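Local coordinates for adhesion and penetration protein autotransporter (Haemophilus influenzae, PDB 3SYJ) that promotes bacterial adherence and host-cell invasion by binding directly to a host cell structure, and is probably a serine protease, at residues I351-I356 with S372-Q377; Q415-N420 with E434-D439; K443-E448 with D463-T468. All blocks are in the same frame, centred on the assembly; numbering follows the deposited sequence.

Interaction 1. Residues I351-I356 with S372-Q377; sequences IFASDI and SPNSNQ
Gln377 turns CG back beside its own backbone N (chi1 -74°) and against the Ser354 backbone, while the bend at chi2 (79°) carries CD to Phe352 O; chi1 (-78°) sets CG of Asn374 beside its N and near Ile351 CG2, and from there ND2 lies against Ala353. These are the ends of strands 348-352 and 369-373, parallel neighbours on successive turns of the passenger domain's beta-helix. Two backbone bonds join them, Phe352 N to Ser372 O (2.8 Å) and Asn374 N to Phe352 O (3.2 Å), after which both chains leave the sheet. Gln377 CG lies 3.3 Å from Ser354 C. Its OE1 takes Ser375 N (2.7 Å) on a lone pair in the amide plane, which closes the turn at 375-377 on itself. Asn374 crosses Ile351 at about a right angle, OD1 pressing on CG2 at 3.1 Å. The Phe352 ring leads away from this contact, toward Ile282 and Val396. Beyond Ser354, Asp355 OD1 approaches Gln377 CA to 3.1 Å and is bonded to Thr378 N. On the Asn374 side, a water donates to Ala353 O and accepts from Asn374 ND2, both at 2.8 Å.

Interaction 2. Residues Q415-N420 with E434-D439; sequences QAKGEN and EQQADD
Gln436 is bonded on both sides to the chain around Lys417: its N donates to Ala416 O and its O accepts from Gly418 N, both at 2.8 Å, a single bridge between two loops. Lys417 CA adds a CA-H contact to Gln436 O, and its CG rests against Gln436 CB at 3.9 Å. Further out the lysine chain bends at chi3 (65°), running CE past Ala437 O and Asp438 CA. Its ammonium group reaches Asp439 by a long salt bridge, NZ to OD1 3.8 Å, to which a water that accepts from NZ and donates to OD1 adds a second link. Both loops leave strands of the beta-helix, 411-414 and 430-433, so the bridge carries the pairing of adjacent turns beyond the sheet. Here Gly418 CA lies 3.7 Å from Asp438 CB. Asp438 OD2 is bonded by Asn442 ND2 and by a water that also accepts from Glu419 N (2.8 Å). Gln435 folds back against Ala416, CG beside its own N (chi1 -84°) and the chain bent at chi2; the placing of its amide atoms is doubtful. At the strand ends the side chains of Gln415 and Glu434 run side by side in the same direction, and Gln415 CG packs on Glu434 O at 3.4 Å.

Interaction 3. Residues K443-E448 with D463-T468; sequences KQAFSE and DKQFDT
Ala445 N donates to Gln465 O over 2.7 Å, the shortest polar bond between the two segments. Ala445 CB leans on the same oxygen at 3.4 Å, so this carbonyl is met by both the backbone and the methyl of one residue. The Gln465 side chain, bent at chi2, curls back toward the first segment: its amide end packs against Ala445 CB and the aliphatic part of Lys443, whose chain it crosses. Lys443 sends CG out anti to its backbone N (chi1 -174°), and a bend at chi3 swings CE round to 3.6 Å from Asp463 O. NZ then makes a weak hydrogen bond to that oxygen at 3.2 Å, its stronger partner being Asp462 in a salt bridge; both partners lie in the loop that follows strand 455-460. Two waters complete the seam. One donates to both Lys443 O and Lys464 O, each 2.9 Å from the water; the other donates to Phe446 O and accepts from Asp467 N. Phe466 touches the first segment through its CB, 4.1 Å from Phe446 O, while its ring leads away to meet that of Phe471 with the planes about 35° apart. These are two loops on consecutive turns of the beta-helix, and Ala445, Phe446, Gln465 and Phe466 all pack on Leu433 of strand 430-433, with Phe446 also reaching Ile424 of strand 423-427.

In the fold
The three contacts follow one another along the chain and the beta-helix, each joining successive turns, interaction 1 at strand ends, interactions 2 and 3 in the loops between strands. Interactions 2 and 3 have centres about 10 Å apart and touch directly: Asn420 ND2 lies 2.8 Å from Ala445 O and Asn420 N 3.0 Å from Gln444 O, both probable hydrogen bonds, so residues 443-448 bridge the two pairs. Interaction 1 stands apart, its centre about 14 Å from that of interaction 2 and about 22 Å from that of interaction 3. All three lie away from Ser218, the probable catalytic serine of the protease region, and belong to the solenoid part of the passenger domain.

Interaction 1. Residues I351-I356 with S372-Q377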
# COMPACT_ATOMS: atom_id res chain seq x y z
N ILE A 351 52.37 17.14 44.18
CA ILE A 351 53.52 16.39 43.70
C ILE A 351 53.93 15.39 44.74
O ILE A 351 54.14 15.75 45.90
CB ILE A 351 54.74 17.30 43.37
CG1 ILE A 351 54.47 18.15 42.13
CG2 ILE A 351 55.99 16.47 43.15
CD1 ILE A 351 53.75 19.45 42.43
N PHE A 352 54.03 14.13 44.33
CA PHE A 352 54.50 13.09 45.23
C PHE A 352 56.04 12.98 45.17
O PHE A 352 56.61 12.46 44.20
CB PHE A 352 53.83 11.75 44.89
CG PHE A 352 52.43 11.61 45.46
CD1 PHE A 352 51.42 12.48 45.09
CD2 PHE A 352 52.14 10.58 46.35
CE1 PHE A 352 50.13 12.33 45.61
CE2 PHE A 352 50.86 10.44 46.87
CZ PHE A 352 49.86 11.32 46.50
N ALA A 353 56.70 13.48 46.21
CA ALA A 353 58.15 13.39 46.32
C ALA A 353 58.59 12.03 46.88
O ALA A 353 59.75 11.65 46.75
CB ALA A 353 58.69 14.52 47.17
N SER A 354 57.66 11.31 47.49
CA SER A 354 57.93 9.96 47.98
C SER A 354 56.66 9.14 47.94
O SER A 354 55.57 9.69 47.82
CB SER A 354 58.47 9.99 49.42
OG SER A 354 57.42 10.24 50.35
N ASP A 355 56.80 7.82 48.05
CA ASP A 355 55.63 6.98 48.25
C ASP A 355 54.85 7.49 49.45
O ASP A 355 55.43 8.02 50.41
CB ASP A 355 56.04 5.54 48.51
CG ASP A 355 56.58 4.86 47.29
OD1 ASP A 355 56.44 5.44 46.19
OD2 ASP A 355 57.15 3.76 47.42
N ILE A 356 53.53 7.35 49.39
CA ILE A 356 52.67 7.76 50.48
C ILE A 356 51.70 6.66 50.88
O ILE A 356 50.94 6.14 50.06
CB ILE A 356 51.87 9.02 50.13
CG1 ILE A 356 52.82 10.21 49.96
CG2 ILE A 356 50.83 9.31 51.21
CD1 ILE A 356 53.43 10.68 51.27
N SER A 372 50.91 14.26 40.45
CA SER A 372 52.01 13.70 39.69
C SER A 372 53.15 13.23 40.57
O SER A 372 53.50 13.88 41.55
CB SER A 372 52.51 14.76 38.70
OG SER A 372 53.84 14.47 38.28
N PRO A 373 53.75 12.09 40.21
CA PRO A 373 54.96 11.60 40.87
C PRO A 373 56.18 12.31 40.30
O PRO A 373 56.16 12.62 39.12
CB PRO A 373 55.04 10.13 40.45
CG PRO A 373 53.97 9.93 39.42
CD PRO A 373 53.39 11.25 39.05
N ASN A 374 57.21 12.54 41.10
CA ASN A 374 58.49 12.96 40.53
C ASN A 374 59.07 11.83 39.71
O ASN A 374 59.75 12.06 38.71
CB ASN A 374 59.47 13.36 41.63
CG ASN A 374 59.18 14.72 42.18
OD1 ASN A 374 58.51 15.54 41.54
ND2 ASN A 374 59.69 15.00 43.38
N SER A 375 58.83 10.63 40.16
CA SER A 375 59.32 9.45 39.52
C SER A 375 58.51 8.16 39.27
O SER A 375 58.16 7.87 38.18
CB SER A 375 60.52 8.97 40.27
OG SER A 375 61.24 8.12 39.46
N ASN A 376 58.23 7.42 40.33
CA ASN A 376 57.34 6.29 40.32
C ASN A 376 56.69 6.13 41.68
O ASN A 376 56.33 5.09 42.08
CB ASN A 376 58.09 5.04 39.92
CG ASN A 376 59.21 4.66 40.90
OD1 ASN A 376 59.69 5.47 41.73
ND2 ASN A 376 59.65 3.42 40.79
N GLN A 377 56.58 7.24 42.37
CA GLN A 377 55.96 7.28 43.68
C GLN A 377 54.52 6.77 43.62
O GLN A 377 53.80 7.05 42.65
CB GLN A 377 56.01 8.69 44.26
CG GLN A 377 57.39 9.13 44.73
CD GLN A 377 58.29 9.57 43.59
OE1 GLN A 377 57.82 9.93 42.52
NE2 GLN A 377 59.59 9.54 43.83
O HOH W 1 60.98 12.84 44.54

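Interaction 2. Residues Q415-N420 with E434-D439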
# COMPACT_ATOMS: atom_id res chain seq x y z
N GLN A 415 45.91 8.43 34.72
CA GLN A 415 46.89 8.63 33.66
C GLN A 415 48.31 8.34 34.14
O GLN A 415 49.26 9.02 33.75
CB GLN A 415 46.80 10.07 33.14
CG GLN A 415 46.99 10.22 31.65
CD GLN A 415 46.76 11.65 31.19
OE1 GLN A 415 46.09 11.90 30.19
NE2 GLN A 415 47.31 12.61 31.94
N ALA A 416 48.47 7.34 35.01
CA ALA A 416 49.79 6.96 35.48
C ALA A 416 50.52 6.09 34.45
O ALA A 416 49.97 5.75 33.41
CB ALA A 416 49.68 6.23 36.81
N LYS A 417 51.77 5.73 34.75
CA LYS A 417 52.59 5.00 33.79
C LYS A 417 52.84 3.56 34.19
O LYS A 417 53.14 3.26 35.35
CB LYS A 417 53.94 5.69 33.56
CG LYS A 417 53.89 6.83 32.54
CD LYS A 417 55.28 7.43 32.28
CE LYS A 417 56.21 6.42 31.61
NZ LYS A 417 57.49 7.06 31.16
N GLY A 418 52.73 2.67 33.20
CA GLY A 418 53.08 1.28 33.39
C GLY A 418 51.94 0.42 33.88
O GLY A 418 50.76 0.72 33.67
N GLU A 419 52.30 -0.68 34.53
CA GLU A 419 51.33 -1.62 35.05
C GLU A 419 51.00 -1.28 36.49
O GLU A 419 51.79 -1.55 37.39
CB GLU A 419 51.88 -3.04 34.99
CG GLU A 419 51.11 -4.04 35.83
CD GLU A 419 51.84 -5.37 35.96
OE1 GLU A 419 52.97 -5.49 35.43
OE2 GLU A 419 51.28 -6.29 36.61
N ASN A 420 49.83 -0.68 36.71
CA ASN A 420 49.38 -0.44 38.07
C ASN A 420 48.89 -1.74 38.65
O ASN A 420 48.06 -2.43 38.05
CB ASN A 420 48.27 0.59 38.12
CG ASN A 420 47.66 0.73 39.50
OD1 ASN A 420 48.36 0.63 40.51
ND2 ASN A 420 46.36 0.95 39.56
N GLU A 434 43.08 6.17 31.27
CA GLU A 434 44.07 6.46 30.23
C GLU A 434 45.50 6.23 30.72
O GLU A 434 46.35 7.10 30.56
CB GLU A 434 43.90 7.89 29.71
CG GLU A 434 44.33 8.05 28.24
CD GLU A 434 44.29 9.48 27.73
OE1 GLU A 434 43.73 10.36 28.42
OE2 GLU A 434 44.82 9.72 26.63
N GLN A 435 45.78 5.06 31.30
CA GLN A 435 47.14 4.72 31.69
C GLN A 435 48.03 4.84 30.47
O GLN A 435 47.63 4.45 29.38
CB GLN A 435 47.26 3.29 32.20
CG GLN A 435 46.93 3.10 33.65
CD GLN A 435 48.02 3.55 34.59
OE1 GLN A 435 49.08 2.93 34.70
NE2 GLN A 435 47.75 4.62 35.29
N GLN A 436 49.25 5.34 30.69
CA GLN A 436 50.27 5.39 29.65
C GLN A 436 51.21 4.19 29.78
O GLN A 436 51.55 3.78 30.89
CB GLN A 436 51.12 6.65 29.80
CG GLN A 436 50.36 7.89 30.22
CD GLN A 436 49.60 8.53 29.08
OE1 GLN A 436 48.59 8.00 28.62
NE2 GLN A 436 50.08 9.68 28.62
N ALA A 437 51.65 3.65 28.65
CA ALA A 437 52.66 2.60 28.64
C ALA A 437 53.94 3.10 29.29
O ALA A 437 54.26 4.28 29.21
CB ALA A 437 52.94 2.15 27.22
N ASP A 438 54.67 2.22 29.96
CA ASP A 438 55.97 2.60 30.48
C ASP A 438 57.01 2.38 29.38
O ASP A 438 56.65 2.04 28.25
CB ASP A 438 56.32 1.85 31.78
CG ASP A 438 56.45 0.34 31.60
OD1 ASP A 438 56.32 -0.18 30.46
OD2 ASP A 438 56.70 -0.34 32.62
N ASP A 439 58.28 2.60 29.68
CA ASP A 439 59.32 2.50 28.66
C ASP A 439 59.37 1.08 28.08
O ASP A 439 59.65 0.89 26.90
CB ASP A 439 60.70 2.90 29.21
CG ASP A 439 60.79 4.40 29.53
OD1 ASP A 439 59.99 5.19 28.99
OD2 ASP A 439 61.66 4.78 30.34
O HOH W 2 59.12 4.17 32.07
O HOH W 3 57.41 5.90 28.44
O HOH W 4 54.97 -1.34 34.74

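Interaction 3. Residues K443-E448 with D463-T468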
# COMPACT_ATOMS: atom_id res chain seq x y z
N LYS A 443 51.31 -1.56 30.19
CA LYS A 443 50.21 -0.62 30.37
C LYS A 443 48.99 -1.31 30.99
O LYS A 443 48.43 -2.23 30.40
CB LYS A 443 49.81 -0.01 29.03
CG LYS A 443 48.77 1.10 29.12
CD LYS A 443 48.52 1.74 27.75
CE LYS A 443 47.93 0.74 26.78
NZ LYS A 443 47.47 1.39 25.53
N GLN A 444 48.61 -0.87 32.19
CA GLN A 444 47.43 -1.41 32.88
C GLN A 444 46.91 -0.41 33.90
O GLN A 444 47.66 0.02 34.78
CB GLN A 444 47.76 -2.74 33.56
CG GLN A 444 46.65 -3.27 34.46
CD GLN A 444 47.01 -4.60 35.11
OE1 GLN A 444 47.45 -4.65 36.26
NE2 GLN A 444 46.84 -5.68 34.37
N ALA A 445 45.65 -0.03 33.77
CA ALA A 445 45.06 0.97 34.66
C ALA A 445 44.86 0.43 36.07
O ALA A 445 45.20 1.10 37.05
CB ALA A 445 43.76 1.48 34.10
N PHE A 446 44.31 -0.77 36.17
CA PHE A 446 44.09 -1.44 37.46
C PHE A 446 44.10 -2.95 37.26
O PHE A 446 43.78 -3.45 36.18
CB PHE A 446 42.77 -0.99 38.09
CG PHE A 446 42.68 0.49 38.36
CD1 PHE A 446 43.24 1.03 39.51
CD2 PHE A 446 42.04 1.33 37.46
CE1 PHE A 446 43.16 2.39 39.76
CE2 PHE A 446 41.97 2.69 37.70
CZ PHE A 446 42.53 3.22 38.85
N SER A 447 44.47 -3.69 38.30
CA SER A 447 44.47 -5.15 38.20
C SER A 447 43.04 -5.68 38.29
O SER A 447 42.79 -6.85 38.02
CB SER A 447 45.31 -5.76 39.31
OG SER A 447 44.77 -5.40 40.57
N GLU A 448 42.11 -4.81 38.67
CA GLU A 448 40.72 -5.21 38.86
C GLU A 448 39.88 -3.95 39.03
O GLU A 448 40.28 -3.01 39.72
CB GLU A 448 40.60 -6.10 40.10
CG GLU A 448 39.26 -6.79 40.28
CD GLU A 448 39.28 -7.80 41.43
OE1 GLU A 448 39.66 -7.42 42.56
OE2 GLU A 448 38.90 -8.97 41.19
N ASP A 463 42.77 1.85 24.55
CA ASP A 463 42.61 0.41 24.49
C ASP A 463 43.53 -0.28 25.50
O ASP A 463 44.44 0.34 26.05
CB ASP A 463 42.89 -0.13 23.09
CG ASP A 463 41.98 0.49 22.04
OD1 ASP A 463 40.76 0.57 22.28
OD2 ASP A 463 42.50 0.89 20.98
N LYS A 464 43.26 -1.56 25.74
CA LYS A 464 44.09 -2.39 26.59
C LYS A 464 44.41 -1.74 27.92
O LYS A 464 45.57 -1.63 28.30
CB LYS A 464 45.39 -2.72 25.86
CG LYS A 464 45.16 -3.36 24.51
CD LYS A 464 46.38 -4.16 24.11
CE LYS A 464 45.99 -5.31 23.18
NZ LYS A 464 46.84 -6.52 23.43
N GLN A 465 43.37 -1.33 28.65
CA GLN A 465 43.56 -0.63 29.92
C GLN A 465 43.41 -1.58 31.10
O GLN A 465 43.88 -1.29 32.21
CB GLN A 465 42.55 0.51 30.06
CG GLN A 465 42.85 1.69 29.17
CD GLN A 465 44.05 2.48 29.64
OE1 GLN A 465 44.98 2.77 28.88
NE2 GLN A 465 44.05 2.83 30.92
N PHE A 466 42.75 -2.70 30.85
CA PHE A 466 42.50 -3.68 31.89
C PHE A 466 42.10 -4.99 31.26
O PHE A 466 41.72 -5.04 30.09
CB PHE A 466 41.38 -3.21 32.82
CG PHE A 466 40.07 -3.02 32.11
CD1 PHE A 466 39.16 -4.07 32.02
CD2 PHE A 466 39.74 -1.81 31.53
CE1 PHE A 466 37.94 -3.91 31.36
CE2 PHE A 466 38.54 -1.64 30.87
CZ PHE A 466 37.64 -2.69 30.80
N ASP A 467 42.18 -6.05 32.06
CA ASP A 467 41.79 -7.38 31.65
C ASP A 467 40.28 -7.49 31.84
O ASP A 467 39.77 -7.32 32.94
CB ASP A 467 42.56 -8.40 32.51
CG ASP A 467 42.22 -9.85 32.19
OD1 ASP A 467 41.35 -10.11 31.33
OD2 ASP A 467 42.84 -10.73 32.82
N THR A 468 39.54 -7.74 30.76
CA THR A 468 38.09 -7.71 30.84
C THR A 468 37.53 -8.80 31.75
O THR A 468 36.38 -8.73 32.17
CB THR A 468 37.42 -7.79 29.46
OG1 THR A 468 37.73 -9.04 28.84
CG2 THR A 468 37.88 -6.63 28.57
O HOH W 5 47.90 -3.29 27.73
O HOH W 6 43.18 -5.69 34.69